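Local coordinates for transcriptional regulator, LacI family protein (Rhodococcus jostii, PDB 3K9C), which probably binds DNA and regulates transcription, as other members of the LacI family of repressors do, at residues B[233-238]-B[270-275]; B[23-28]-B[219-224]; B[13-18]-B[69-74]. One frame throughout, in Å; residues are numbered along the deposited sequence.

The three contacts run from one lobe of the protein, across the cleft, into the other. Interaction 3 joins two parallel strands of one lobe, and its end touches the helix that carries interaction 2, where H26 CE1 packs 3.4 Å from L73 O. Interaction 2 sets the start of that helix against a loop of the opposite lobe, close to a bound glycerol. The same loop meets interaction 1, whose centre is about 12 Å away: D221 N lies 2.7 Å from I236 O and D221 OD1 2.8 Å from Q238 NE2, both probable hydrogen bonds. Interactions 1 and 3 have centres about 29 Å apart and do not touch, although both reach the same mixed sheet.

Interaction 1 (B[233-238]-B[270-275]); sequences MTTISQ and VRRATT
T235 and V270 form an antiparallel hydrogen-bonded pair at the edge of the mixed sheet, where strand 262-270 ends beside strand 235-237. In this periplasmic-binding-protein-like fold of the LacI type, the chain passes between the two lobes here, and M233 packs on helix 194-206 of the other lobe. The two backbone bonds, T235 N to V270 O and V270 N to T235 O, are followed by a turn in 270-275 that wraps round T234.

Packing is tight around this threonine. Its OG1, set beside its own backbone N (chi1 -68°), accepts a hydrogen bond from R272 N at 3.1 Å and also bonds T275 OG1 at 2.9 Å. T234 N in turn donates to T274 OG1 over 2.7 Å, in a nearly straight bond. The T274 hydroxyl also bonds V217 O and that of T275 the H120 imidazole, tying the turn to two further parts of the chain. T275 CG2 packs 3.6 Å from T234 CB, the two threonine side chains crossing at about a right angle. S237 CB meets V270 CG2 at 3.9 Å.

The solvent side is looser. R271 turns its CB away from 233-238 and is exposed. R272, partly exposed, carries its aliphatic chain past the M233 carbonyl and forms a salt bridge from NH2 to D222. V270 CG1 lies over the rim of one face of the R272 guanidinium. At the edge of that group, NH1 donates to M233 O at 2.9 Å, with the oxygen only 3° out of the guanidinium plane.

Interaction 2 (B[23-28]-B[219-224]); sequences QPFHGD and GYDDSR
P24, in the first turn of helix 24-39, rests its CB 3.9 Å from S223 OG, a glancing contact at the point where the two lobes of the LacI-type, periplasmic-binding-protein-like fold approach each other. F25 follows and makes the broadest meeting. Its CG lies anti to the backbone N (chi1 -173°), 3.9 Å from D221 OD2, and the ring is stacked on the D221 carboxylate with the two planes only 16° apart. D221 OD1 stands 4.1 Å above the ring plane over its centre, while OD2 lies 3.5 Å from F25 CB. That carboxylate has polar partners elsewhere: OD1 bonds Q238 NE2, and OD2 bonds a glycerol, probably from the crystallisation liquor, in the cleft where relatives bind effectors. An alanine at D221 would probably leave the Q238 amide without this acceptor and take away the carboxylate stacked on F25. One turn on, D28 brings OD2 to 3.5 Å from both CA and CB of S223. R224, which follows S223, leads its side chain away to a salt bridge with E169 of the second subunit.

No hydrogen bond links the two segments, and a carboxylate over an aromatic face is not in itself an attractive pairing. The stack is therefore likely to be set by the outside partners of D221, and a contact made of van der Waals touches is consistent with lobes that can shift against each other.

Interaction 3 (B[13-18]-B[69-74]); sequences RLLGVV and AAILLG
V18 and L72 lie side by side, pointing the same way, and one branch of the leucine fits against one branch of the valine: CD2 of L72 comes to 3.2 Å from V18 CG2, closer than usual van der Waals contact, so the distance itself is doubtful. On the same face, G16 and A70 keep the surface low, the one with no side chain and the other with a single methyl, and V18 rises beyond them to meet helix 55-63.

The strands run parallel, their axes 4.6 Å apart and 23° out of line, and are tied by four backbone bonds, of which I71 N to G16 O is the shortest at 2.7 Å. They are neighbours in the 2-1-3-4-5 order of a Rossmann-like lobe: the chain leaves strand 13-20, forms strand 42-49 on its far side, and crosses back through helix 55-63 to strand 67-73.

On the opposite face, L15 reaches over with CD2 to the small A69, whose CB it touches at 3.6 Å, and both pack under helix 240-255. I71 sets its CB 3.6 Å from G16 O, while its CD1 lies 4.5 Å from L15 CD1. Further along, V17 CG1 nestles 4.2 Å from L73 CG, and I33 of helix 24-39 packs on both residues. L73, its CG beside the backbone N (chi1 -51°), also brings that carbon to 3.4 Å from V18 O.

Interaction 1 (B[233-238]-B[270-275])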
loop_
_atom_site.group_PDB
_atom_site.type_symbol
_atom_site.label_atom_id
_atom_site.label_comp_id
_atom_site.label_asym_id
_atom_site.label_seq_id
_atom_site.Cartn_x
_atom_site.Cartn_y
_atom_site.Cartn_z
HETATM N N MSE B 233 7.449 -4.810 -14.075
HETATM C CA MSE B 233 6.329 -4.413 -14.914
HETATM C C MSE B 233 6.551 -3.208 -15.831
HETATM O O MSE B 233 6.962 -2.131 -15.386
HETATM C CB MSE B 233 5.136 -4.143 -14.002
HETATM C CG MSE B 233 3.807 -3.966 -14.681
HETATM SE SE MSE B 233 2.637 -3.286 -13.312
HETATM C CE MSE B 233 2.311 -4.965 -12.411
ATOM N N THR B 234 6.292 -3.409 -17.121
ATOM C CA THR B 234 6.393 -2.334 -18.103
ATOM C C THR B 234 5.199 -1.462 -17.733
ATOM O O THR B 234 4.089 -1.976 -17.531
ATOM C CB THR B 234 6.234 -2.871 -19.548
ATOM O OG1 THR B 234 7.368 -3.675 -19.877
ATOM C CG2 THR B 234 6.111 -1.729 -20.548
ATOM N N THR B 235 5.416 -0.156 -17.640
ATOM C CA THR B 235 4.354 0.748 -17.221
ATOM C C THR B 235 4.543 2.157 -17.769
ATOM O O THR B 235 5.537 2.448 -18.428
ATOM C CB THR B 235 4.316 0.819 -15.674
ATOM O OG1 THR B 235 3.153 1.523 -15.242
ATOM C CG2 THR B 235 5.550 1.536 -15.149
ATOM N N ILE B 236 3.582 3.025 -17.481
ATOM C CA ILE B 236 3.625 4.409 -17.921
ATOM C C ILE B 236 3.787 5.323 -16.717
ATOM O O ILE B 236 2.929 5.347 -15.827
ATOM C CB ILE B 236 2.334 4.786 -18.667
ATOM C CG1 ILE B 236 2.256 3.990 -19.967
ATOM C CG2 ILE B 236 2.304 6.273 -18.942
ATOM C CD1 ILE B 236 0.920 4.047 -20.599
ATOM N N SER B 237 4.886 6.070 -16.687
ATOM C CA SER B 237 5.142 6.977 -15.576
ATOM C C SER B 237 4.428 8.302 -15.714
ATOM O O SER B 237 4.271 8.827 -16.815
ATOM C CB SER B 237 6.639 7.249 -15.427
ATOM O OG SER B 237 6.861 8.335 -14.541
ATOM N N GLN B 238 4.000 8.837 -14.576
ATOM C CA GLN B 238 3.330 10.124 -14.528
ATOM C C GLN B 238 4.292 11.106 -13.881
ATOM O O GLN B 238 3.964 12.274 -13.667
ATOM C CB GLN B 238 2.068 10.033 -13.684
ATOM C CG GLN B 238 1.048 9.050 -14.193
ATOM C CD GLN B 238 -0.353 9.462 -13.802
ATOM O OE1 GLN B 238 -0.814 10.547 -14.161
ATOM N NE2 GLN B 238 -1.038 8.602 -13.061
ATOM N N VAL B 270 8.028 3.332 -19.461
ATOM C CA VAL B 270 9.073 2.717 -18.680
ATOM C C VAL B 270 9.000 1.232 -18.982
ATOM O O VAL B 270 8.126 0.524 -18.470
ATOM C CB VAL B 270 8.869 2.960 -17.170
ATOM C CG1 VAL B 270 9.987 2.273 -16.374
ATOM C CG2 VAL B 270 8.850 4.445 -16.888
ATOM N N ARG B 271 9.912 0.773 -19.834
ATOM C CA ARG B 271 9.968 -0.629 -20.239
ATOM C C ARG B 271 10.737 -1.492 -19.270
ATOM O O ARG B 271 11.850 -1.162 -18.856
ATOM C CB ARG B 271 10.629 -0.781 -21.610
ATOM C CG ARG B 271 9.793 -0.358 -22.784
ATOM C CD ARG B 271 10.651 -0.309 -24.031
ATOM N NE ARG B 271 11.760 0.626 -23.848
ATOM C CZ ARG B 271 12.594 1.005 -24.811
ATOM N NH1 ARG B 271 12.448 0.527 -26.042
ATOM N NH2 ARG B 271 13.565 1.870 -24.540
ATOM N N ARG B 272 10.137 -2.616 -18.921
ATOM C CA ARG B 272 10.775 -3.563 -18.036
ATOM C C ARG B 272 10.648 -4.922 -18.707
ATOM O O ARG B 272 10.937 -5.030 -19.902
ATOM C CB ARG B 272 10.137 -3.521 -16.643
ATOM C CG ARG B 272 10.350 -2.171 -15.942
ATOM C CD ARG B 272 10.341 -2.293 -14.417
ATOM N NE ARG B 272 10.689 -1.030 -13.761
ATOM C CZ ARG B 272 9.836 -0.029 -13.554
ATOM N NH1 ARG B 272 8.567 -0.132 -13.939
ATOM N NH2 ARG B 272 10.252 1.091 -12.972
ATOM N N ALA B 273 10.185 -5.942 -17.996
ATOM C CA ALA B 273 10.111 -7.270 -18.599
ATOM C C ALA B 273 8.742 -7.898 -18.861
ATOM O O ALA B 273 8.663 -9.099 -19.147
ATOM C CB ALA B 273 10.955 -8.230 -17.763
ATOM N N THR B 274 7.665 -7.120 -18.778
ATOM C CA THR B 274 6.336 -7.684 -19.009
ATOM C C THR B 274 5.788 -7.475 -20.418
ATOM O O THR B 274 4.621 -7.765 -20.681
ATOM C CB THR B 274 5.305 -7.144 -17.990
ATOM O OG1 THR B 274 5.272 -5.711 -18.049
ATOM C CG2 THR B 274 5.676 -7.597 -16.578
ATOM N N THR B 275 6.622 -6.965 -21.320
ATOM C CA THR B 275 6.205 -6.760 -22.706
ATOM C C THR B 275 7.274 -7.315 -23.637
ATOM O O THR B 275 8.445 -7.372 -23.275
ATOM C CB THR B 275 5.983 -5.264 -23.030
ATOM O OG1 THR B 275 7.151 -4.516 -22.676
ATOM C CG2 THR B 275 4.784 -4.728 -22.269
#

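Interaction 2 (B[23-28]-B[219-224])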
loop_
_atom_site.group_PDB
_atom_site.type_symbol
_atom_site.label_atom_id
_atom_site.label_comp_id
_atom_site.label_asym_id
_atom_site.label_seq_id
_atom_site.Cartn_x
_atom_site.Cartn_y
_atom_site.Cartn_z
ATOM N N GLN B 23 -3.220 3.443 -1.278
ATOM C CA GLN B 23 -3.322 3.536 -2.731
ATOM C C GLN B 23 -1.885 3.806 -3.162
ATOM O O GLN B 23 -1.346 4.870 -2.904
ATOM C CB GLN B 23 -4.229 4.691 -3.154
ATOM C CG GLN B 23 -4.546 4.695 -4.635
ATOM C CD GLN B 23 -5.365 3.480 -5.049
ATOM O OE1 GLN B 23 -6.482 3.279 -4.566
ATOM N NE2 GLN B 23 -4.811 2.661 -5.942
ATOM N N PRO B 24 -1.245 2.832 -3.819
ATOM C CA PRO B 24 0.145 2.960 -4.276
ATOM C C PRO B 24 0.544 4.319 -4.851
ATOM O O PRO B 24 1.472 4.958 -4.351
ATOM C CB PRO B 24 0.274 1.829 -5.293
ATOM C CG PRO B 24 -0.628 0.774 -4.701
ATOM C CD PRO B 24 -1.847 1.589 -4.333
ATOM N N PHE B 25 -0.157 4.758 -5.890
ATOM C CA PHE B 25 0.154 6.034 -6.519
ATOM C C PHE B 25 -0.014 7.244 -5.593
ATOM O O PHE B 25 0.713 8.216 -5.730
ATOM C CB PHE B 25 -0.681 6.225 -7.787
ATOM C CG PHE B 25 -0.293 7.439 -8.585
ATOM C CD1 PHE B 25 1.025 7.616 -9.010
ATOM C CD2 PHE B 25 -1.233 8.409 -8.899
ATOM C CE1 PHE B 25 1.397 8.748 -9.735
ATOM C CE2 PHE B 25 -0.877 9.538 -9.619
ATOM C CZ PHE B 25 0.443 9.711 -10.040
ATOM N N HIS B 26 -0.972 7.199 -4.665
ATOM C CA HIS B 26 -1.138 8.327 -3.742
ATOM C C HIS B 26 0.018 8.329 -2.754
ATOM O O HIS B 26 0.448 9.388 -2.290
ATOM C CB HIS B 26 -2.465 8.256 -2.984
ATOM C CG HIS B 26 -3.664 8.505 -3.841
ATOM N ND1 HIS B 26 -4.894 8.837 -3.316
ATOM C CD2 HIS B 26 -3.834 8.436 -5.183
ATOM C CE1 HIS B 26 -5.772 8.955 -4.296
ATOM N NE2 HIS B 26 -5.154 8.717 -5.439
ATOM N N GLY B 27 0.513 7.138 -2.424
ATOM C CA GLY B 27 1.656 7.044 -1.533
ATOM C C GLY B 27 2.877 7.730 -2.150
ATOM O O GLY B 27 3.578 8.483 -1.472
ATOM N N ASP B 28 3.135 7.477 -3.433
ATOM C CA ASP B 28 4.273 8.107 -4.121
ATOM C C ASP B 28 4.108 9.625 -4.162
ATOM O O ASP B 28 5.052 10.369 -3.912
ATOM C CB ASP B 28 4.399 7.614 -5.566
ATOM C CG ASP B 28 4.741 6.143 -5.663
ATOM O OD1 ASP B 28 5.669 5.685 -4.961
ATOM O OD2 ASP B 28 4.084 5.443 -6.464
ATOM N N GLY B 219 1.223 -1.649 -17.364
ATOM C CA GLY B 219 0.496 -1.030 -16.273
ATOM C C GLY B 219 0.477 0.473 -16.455
ATOM O O GLY B 219 0.695 0.969 -17.557
ATOM N N TYR B 220 0.215 1.204 -15.377
ATOM C CA TYR B 220 0.192 2.652 -15.436
ATOM C C TYR B 220 0.438 3.204 -14.031
ATOM O O TYR B 220 -0.119 2.691 -13.055
ATOM C CB TYR B 220 -1.163 3.134 -15.990
ATOM C CG TYR B 220 -1.114 4.466 -16.704
ATOM C CD1 TYR B 220 -1.294 4.547 -18.090
ATOM C CD2 TYR B 220 -0.903 5.651 -16.000
ATOM C CE1 TYR B 220 -1.266 5.781 -18.753
ATOM C CE2 TYR B 220 -0.867 6.881 -16.649
ATOM C CZ TYR B 220 -1.048 6.938 -18.023
ATOM O OH TYR B 220 -0.981 8.149 -18.670
ATOM N N ASP B 221 1.297 4.225 -13.961
ATOM C CA ASP B 221 1.703 4.946 -12.739
ATOM C C ASP B 221 3.186 4.832 -12.374
ATOM O O ASP B 221 3.758 5.774 -11.820
ATOM C CB ASP B 221 0.896 4.507 -11.501
ATOM C CG ASP B 221 -0.551 4.968 -11.543
ATOM O OD1 ASP B 221 -0.881 5.868 -12.346
ATOM O OD2 ASP B 221 -1.355 4.434 -10.755
ATOM N N ASP B 222 3.792 3.687 -12.685
ATOM C CA ASP B 222 5.190 3.401 -12.344
ATOM C C ASP B 222 5.312 3.527 -10.831
ATOM O O ASP B 222 6.141 4.281 -10.315
ATOM C CB ASP B 222 6.168 4.370 -13.034
ATOM C CG ASP B 222 7.633 3.917 -12.910
ATOM O OD1 ASP B 222 7.873 2.696 -12.809
ATOM O OD2 ASP B 222 8.548 4.772 -12.935
ATOM N N SER B 223 4.464 2.783 -10.128
ATOM C CA SER B 223 4.455 2.799 -8.674
ATOM C C SER B 223 5.389 1.707 -8.164
ATOM O O SER B 223 5.954 0.956 -8.958
ATOM C CB SER B 223 3.028 2.577 -8.157
ATOM O OG SER B 223 2.579 1.265 -8.429
ATOM N N ARG B 224 5.544 1.621 -6.844
ATOM C CA ARG B 224 6.435 0.636 -6.232
ATOM C C ARG B 224 6.146 -0.789 -6.682
ATOM O O ARG B 224 7.040 -1.632 -6.719
ATOM C CB ARG B 224 6.350 0.705 -4.699
ATOM C CG ARG B 224 5.029 0.229 -4.104
ATOM C CD ARG B 224 5.088 0.183 -2.576
ATOM N NE ARG B 224 6.083 -0.770 -2.088
ATOM C CZ ARG B 224 5.920 -2.088 -2.081
ATOM N NH1 ARG B 224 4.791 -2.622 -2.531
ATOM N NH2 ARG B 224 6.894 -2.875 -1.634
#

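Interaction 3 (B[13-18]-B[69-74])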
loop_
_atom_site.group_PDB
_atom_site.type_symbol
_atom_site.label_atom_id
_atom_site.label_comp_id
_atom_site.label_asym_id
_atom_site.label_seq_id
_atom_site.Cartn_x
_atom_site.Cartn_y
_atom_site.Cartn_z
ATOM N N ARG B 13 3.629 27.345 8.068
ATOM C CA ARG B 13 2.509 27.346 7.129
ATOM C C ARG B 13 2.121 25.936 6.677
ATOM O O ARG B 13 2.977 25.135 6.291
ATOM C CB ARG B 13 2.864 28.232 5.933
ATOM C CG ARG B 13 3.579 29.519 6.352
ATOM C CD ARG B 13 3.728 30.521 5.214
ATOM N NE ARG B 13 2.476 31.211 4.912
ATOM C CZ ARG B 13 1.802 31.964 5.780
ATOM N NH1 ARG B 13 2.254 32.129 7.017
ATOM N NH2 ARG B 13 0.674 32.555 5.409
ATOM N N LEU B 14 0.820 25.654 6.720
ATOM C CA LEU B 14 0.290 24.343 6.372
ATOM C C LEU B 14 -0.396 24.202 5.027
ATOM O O LEU B 14 -1.133 25.083 4.590
ATOM C CB LEU B 14 -0.719 23.877 7.427
ATOM C CG LEU B 14 -0.328 23.750 8.899
ATOM C CD1 LEU B 14 0.870 22.817 9.035
ATOM C CD2 LEU B 14 -0.020 25.125 9.463
ATOM N N LEU B 15 -0.146 23.067 4.385
ATOM C CA LEU B 15 -0.785 22.726 3.125
ATOM C C LEU B 15 -1.551 21.431 3.409
ATOM O O LEU B 15 -0.982 20.455 3.907
ATOM C CB LEU B 15 0.239 22.495 2.017
ATOM C CG LEU B 15 0.818 23.748 1.356
ATOM C CD1 LEU B 15 1.584 23.337 0.100
ATOM C CD2 LEU B 15 -0.305 24.706 0.989
ATOM N N GLY B 16 -2.845 21.441 3.119
ATOM C CA GLY B 16 -3.655 20.266 3.365
ATOM C C GLY B 16 -3.620 19.300 2.203
ATOM O O GLY B 16 -3.697 19.707 1.047
ATOM N N VAL B 17 -3.500 18.014 2.506
ATOM C CA VAL B 17 -3.470 17.001 1.453
ATOM C C VAL B 17 -4.437 15.846 1.734
ATOM O O VAL B 17 -4.294 15.139 2.725
ATOM C CB VAL B 17 -2.042 16.415 1.284
ATOM C CG1 VAL B 17 -2.034 15.357 0.183
ATOM C CG2 VAL B 17 -1.062 17.524 0.962
ATOM N N VAL B 18 -5.429 15.667 0.867
ATOM C CA VAL B 18 -6.387 14.570 1.014
ATOM C C VAL B 18 -5.912 13.438 0.086
ATOM O O VAL B 18 -5.625 13.682 -1.087
ATOM C CB VAL B 18 -7.807 15.035 0.610
ATOM C CG1 VAL B 18 -8.812 13.902 0.764
ATOM C CG2 VAL B 18 -8.230 16.218 1.489
ATOM N N ALA B 69 -4.267 25.992 1.896
ATOM C CA ALA B 69 -4.671 25.433 0.623
ATOM C C ALA B 69 -5.009 23.971 0.839
ATOM O O ALA B 69 -4.558 23.355 1.806
ATOM C CB ALA B 69 -3.544 25.573 -0.398
ATOM N N ALA B 70 -5.816 23.426 -0.058
ATOM C CA ALA B 70 -6.208 22.031 0.014
ATOM C C ALA B 70 -5.884 21.369 -1.312
ATOM O O ALA B 70 -6.381 21.787 -2.356
ATOM C CB ALA B 70 -7.705 21.908 0.312
ATOM N N ILE B 71 -5.029 20.351 -1.258
ATOM C CA ILE B 71 -4.637 19.581 -2.434
ATOM C C ILE B 71 -5.323 18.210 -2.328
ATOM O O ILE B 71 -5.028 17.423 -1.421
ATOM C CB ILE B 71 -3.118 19.379 -2.467
ATOM C CG1 ILE B 71 -2.420 20.726 -2.640
ATOM C CG2 ILE B 71 -2.744 18.416 -3.587
ATOM C CD1 ILE B 71 -0.930 20.658 -2.454
ATOM N N LEU B 72 -6.245 17.934 -3.245
ATOM C CA LEU B 72 -6.978 16.672 -3.233
ATOM C C LEU B 72 -6.449 15.700 -4.290
ATOM O O LEU B 72 -6.525 15.971 -5.490
ATOM C CB LEU B 72 -8.474 16.924 -3.481
ATOM C CG LEU B 72 -9.190 18.036 -2.696
ATOM C CD1 LEU B 72 -10.684 17.987 -3.017
ATOM C CD2 LEU B 72 -8.974 17.875 -1.205
ATOM N N LEU B 73 -5.917 14.566 -3.847
ATOM C CA LEU B 73 -5.404 13.577 -4.789
ATOM C C LEU B 73 -6.524 12.674 -5.319
ATOM O O LEU B 73 -7.189 11.985 -4.556
ATOM C CB LEU B 73 -4.323 12.722 -4.126
ATOM C CG LEU B 73 -3.185 13.445 -3.406
ATOM C CD1 LEU B 73 -2.064 12.440 -3.105
ATOM C CD2 LEU B 73 -2.660 14.588 -4.262
ATOM N N GLY B 74 -6.735 12.699 -6.631
ATOM C CA GLY B 74 -7.768 11.873 -7.237
ATOM C C GLY B 74 -9.142 11.988 -6.597
ATOM O O GLY B 74 -9.845 10.994 -6.444
#